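Local coordinates for vacuolar protein sorting-associated protein 29 (PDB 5XCJ) that binds metal on a metallophosphatase fold and probably serves in protein transport as the Vps29 subunit of retromer, at residues L2-G7 with F150-I155. The protein carries 1 engineered substitution. Numbering follows the deposited sequence.
Sequences LVLVIG and FMLLEI
V3 and V5 pair with L153 and M151 through four backbone hydrogen bonds, joining strands 2-6 and 149-156 edge to edge. The two short segments run antiparallel, with their axes 4.7 Å apart at closest. V3 N donates to L153 O, and L153 N returns a bond to V3 O at 2.8 Å. V5 and M151 form the second hydrogen-bonded pair: V5 N donates to M151 O at 2.8 Å, and M151 N to V5 O. All four bonds are nearly straight at the hydrogen. L4 with L152 and L2 with E154 are the non-hydrogen-bonded pairs. Two CA-H...O contacts supplement this ladder, L2 CA to L153 O and L152 CA to V3 O. L2 CD1 also comes within 3.3 Å of L153 O.

The apolar contacts divide between the two faces of the sheet. On one face, L4 CD1 reaches both L152 CD2 (3.7 Å) and F150 CD1 (3.7 Å). L4 CG stands anti to its backbone N (chi1 167°), and the side chain leans across to the neighbouring strand. The L4 and F150 side chains cross at about a right angle, and L4 CD1 comes at the ring obliquely. L152 CG lies at the edge of the same ring, in its plane. On the other face, V5 CG2 rests against L153 CG and CD1, both at 3.8 Å. V5 CB also faces M151 CB at 3.9 Å, whereas the rest of the extended methionine chain leads away.

The contact is largely buried and links the parallel and antiparallel parts of a mixed sheet in the calcineurin-like fold. Beyond I6 the chain leads to D8, a zinc-binding residue of this protein, although no zinc is bound to this chain in the model. Helix 20-28 packs on the L4, F150 and L152 face, where F22 meets the F150 ring edge-to-face. Strand 33-36 flanks 2-6, and strand 159-168 flanks 149-156.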
ATOM      1  N   LEU A   2      -8.873   8.461   7.787  1.00 20.31           N
ATOM      2  CA  LEU A   2      -7.719   7.618   8.059  1.00 17.80           C
ATOM      3  C   LEU A   2      -7.723   6.508   7.027  1.00 17.08           C
ATOM      4  O   LEU A   2      -8.699   5.778   6.901  1.00 15.84           O
ATOM      5  CB  LEU A   2      -7.798   7.021   9.458  1.00 16.68           C
ATOM      6  CG  LEU A   2      -6.618   6.143   9.849  1.00 15.71           C
ATOM      7  CD1 LEU A   2      -5.356   6.973   9.973  1.00 15.16           C
ATOM      8  CD2 LEU A   2      -6.926   5.432  11.150  1.00 25.56           C
ATOM      9  N   VAL A   3      -6.627   6.398   6.289  1.00 16.81           N
ATOM     10  CA  VAL A   3      -6.495   5.410   5.228  1.00 10.85           C
ATOM     11  C   VAL A   3      -5.371   4.410   5.463  1.00 11.33           C
ATOM     12  O   VAL A   3      -4.214   4.784   5.619  1.00 10.70           O
ATOM     13  CB  VAL A   3      -6.216   6.123   3.896  1.00  9.90           C
ATOM     14  CG1 VAL A   3      -6.327   5.170   2.724  1.00 10.63           C
ATOM     15  CG2 VAL A   3      -7.125   7.331   3.736  1.00 12.08           C
ATOM     16  N   LEU A   4      -5.717   3.131   5.479  1.00 10.17           N
ATOM     17  CA  LEU A   4      -4.718   2.102   5.667  1.00  8.81           C
ATOM     18  C   LEU A   4      -4.202   1.722   4.283  1.00  8.66           C
ATOM     19  O   LEU A   4      -4.985   1.352   3.422  1.00  9.43           O
ATOM     20  CB  LEU A   4      -5.331   0.877   6.355  1.00  8.27           C
ATOM     21  CG  LEU A   4      -4.534  -0.426   6.386  1.00  9.31           C
ATOM     22  CD1 LEU A   4      -3.252  -0.308   7.195  1.00  8.15           C
ATOM     23  CD2 LEU A   4      -5.383  -1.584   6.883  1.00 10.98           C
ATOM     24  N   VAL A   5      -2.899   1.857   4.068  1.00  8.70           N
ATOM     25  CA  VAL A   5      -2.294   1.488   2.792  1.00  7.05           C
ATOM     26  C   VAL A   5      -1.501   0.209   3.040  1.00  7.64           C
ATOM     27  O   VAL A   5      -0.519   0.202   3.771  1.00  7.84           O
ATOM     28  CB  VAL A   5      -1.394   2.607   2.242  1.00  4.92           C
ATOM     29  CG1 VAL A   5      -0.849   2.241   0.871  1.00  7.27           C
ATOM     30  CG2 VAL A   5      -2.162   3.916   2.183  1.00  5.65           C
ATOM     31  N   ILE A   6      -1.948  -0.875   2.421  1.00  6.36           N
ATOM     32  CA  ILE A   6      -1.351  -2.195   2.608  1.00  7.13           C
ATOM     33  C   ILE A   6      -1.371  -3.020   1.319  1.00  7.03           C
ATOM     34  O   ILE A   6      -2.095  -2.687   0.391  1.00 10.06           O
ATOM     35  CB  ILE A   6      -2.119  -2.937   3.725  1.00  8.10           C
ATOM     36  CG1 ILE A   6      -1.265  -4.009   4.407  1.00  8.52           C
ATOM     37  CG2 ILE A   6      -3.420  -3.490   3.183  1.00  8.77           C
ATOM     38  CD1 ILE A   6      -1.889  -4.569   5.665  1.00  8.00           C
ATOM     39  N   GLY A   7      -0.569  -4.082   1.275  1.00  7.50           N
ATOM     40  CA  GLY A   7      -0.506  -4.946   0.109  1.00  7.09           C
ATOM     41  C   GLY A   7       0.649  -5.931   0.060  1.00  8.76           C
ATOM     42  O   GLY A   7       1.401  -6.078   1.019  1.00  9.03           O
ATOM     43  N   PHE A 150       3.639  -1.498   6.450  1.00  8.08           N
ATOM     44  CA  PHE A 150       2.372  -0.899   6.049  1.00  8.28           C
ATOM     45  C   PHE A 150       2.372   0.599   6.358  1.00  7.86           C
ATOM     46  O   PHE A 150       3.247   1.095   7.058  1.00  7.61           O
ATOM     47  CB  PHE A 150       1.149  -1.620   6.615  1.00  8.41           C
ATOM     48  CG  PHE A 150       0.900  -1.353   8.065  1.00  7.21           C
ATOM     49  CD1 PHE A 150       0.192  -0.238   8.460  1.00  6.60           C
ATOM     50  CD2 PHE A 150       1.368  -2.223   9.028  1.00  8.69           C
ATOM     51  CE1 PHE A 150      -0.042   0.005   9.793  1.00  6.60           C
ATOM     52  CE2 PHE A 150       1.140  -1.983  10.362  1.00  7.48           C
ATOM     53  CZ  PHE A 150       0.435  -0.866  10.743  1.00  7.08           C
ATOM     54  N   MET A 151       1.393   1.306   5.817  1.00  6.39           N
ATOM     55  CA  MET A 151       1.282   2.740   6.024  1.00  6.77           C
ATOM     56  C   MET A 151      -0.106   3.143   6.486  1.00  7.51           C
ATOM     57  O   MET A 151      -1.094   2.517   6.128  1.00  6.61           O
ATOM     58  CB  MET A 151       1.539   3.486   4.720  1.00  6.79           C
ATOM     59  CG  MET A 151       2.975   3.596   4.263  1.00  7.83           C
ATOM     60  SD  MET A 151       3.011   4.535   2.721  1.00  9.92           S
ATOM     61  CE  MET A 151       4.770   4.643   2.425  1.00  8.27           C
ATOM     62  N   LEU A 152      -0.161   4.195   7.290  1.00  7.76           N
ATOM     63  CA  LEU A 152      -1.418   4.759   7.732  1.00  8.84           C
ATOM     64  C   LEU A 152      -1.362   6.226   7.348  1.00 10.04           C
ATOM     65  O   LEU A 152      -0.394   6.906   7.664  1.00  9.58           O
ATOM     66  CB  LEU A 152      -1.608   4.615   9.234  1.00  9.19           C
ATOM     67  CG  LEU A 152      -2.074   3.243   9.698  1.00 11.04           C
ATOM     68  CD1 LEU A 152      -2.236   3.228  11.205  1.00 10.09           C
ATOM     69  CD2 LEU A 152      -3.371   2.874   9.002  1.00 13.06           C
ATOM     70  N   LEU A 153      -2.380   6.700   6.649  1.00 10.74           N
ATOM     71  CA  LEU A 153      -2.408   8.090   6.228  1.00 11.10           C
ATOM     72  C   LEU A 153      -3.470   8.868   6.967  1.00 13.09           C
ATOM     73  O   LEU A 153      -4.598   8.417   7.103  1.00 13.97           O
ATOM     74  CB  LEU A 153      -2.674   8.220   4.726  1.00 11.18           C
ATOM     75  CG  LEU A 153      -1.934   7.343   3.720  1.00  7.74           C
ATOM     76  CD1 LEU A 153      -2.396   7.707   2.318  1.00  7.87           C
ATOM     77  CD2 LEU A 153      -0.429   7.483   3.859  1.00  5.41           C
ATOM     78  N   GLU A 154      -3.091  10.040   7.453  1.00 14.35           N
ATOM     79  CA  GLU A 154      -4.038  10.912   8.113  1.00 15.74           C
ATOM     80  C   GLU A 154      -4.176  12.077   7.149  1.00 16.97           C
ATOM     81  O   GLU A 154      -3.220  12.804   6.912  1.00 19.33           O
ATOM     82  CB  GLU A 154      -3.498  11.369   9.463  1.00 18.15           C
ATOM     83  CG  GLU A 154      -4.330  12.435  10.152  1.00 21.51           C
ATOM     84  CD  GLU A 154      -3.923  12.652  11.599  1.00 23.75           C
ATOM     85  OE1 GLU A 154      -2.845  12.174  12.002  1.00 19.43           O
ATOM     86  OE2 GLU A 154      -4.691  13.298  12.334  1.00 27.37           O
ATOM     87  N   ILE A 155      -5.348  12.213   6.548  1.00 19.08           N
ATOM     88  CA  ILE A 155      -5.580  13.291   5.607  1.00 18.15           C
ATOM     89  C   ILE A 155      -6.703  14.223   6.042  1.00 21.59           C
ATOM     90  O   ILE A 155      -7.829  13.796   6.275  1.00 20.21           O
ATOM     91  CB  ILE A 155      -5.957  12.744   4.217  1.00 16.65           C
ATOM     92  CG1 ILE A 155      -4.816  11.920   3.624  1.00 15.26           C
ATOM     93  CG2 ILE A 155      -6.346  13.873   3.279  1.00 15.15           C
ATOM     94  CD1 ILE A 155      -5.096  11.428   2.226  1.00 10.43           C
TER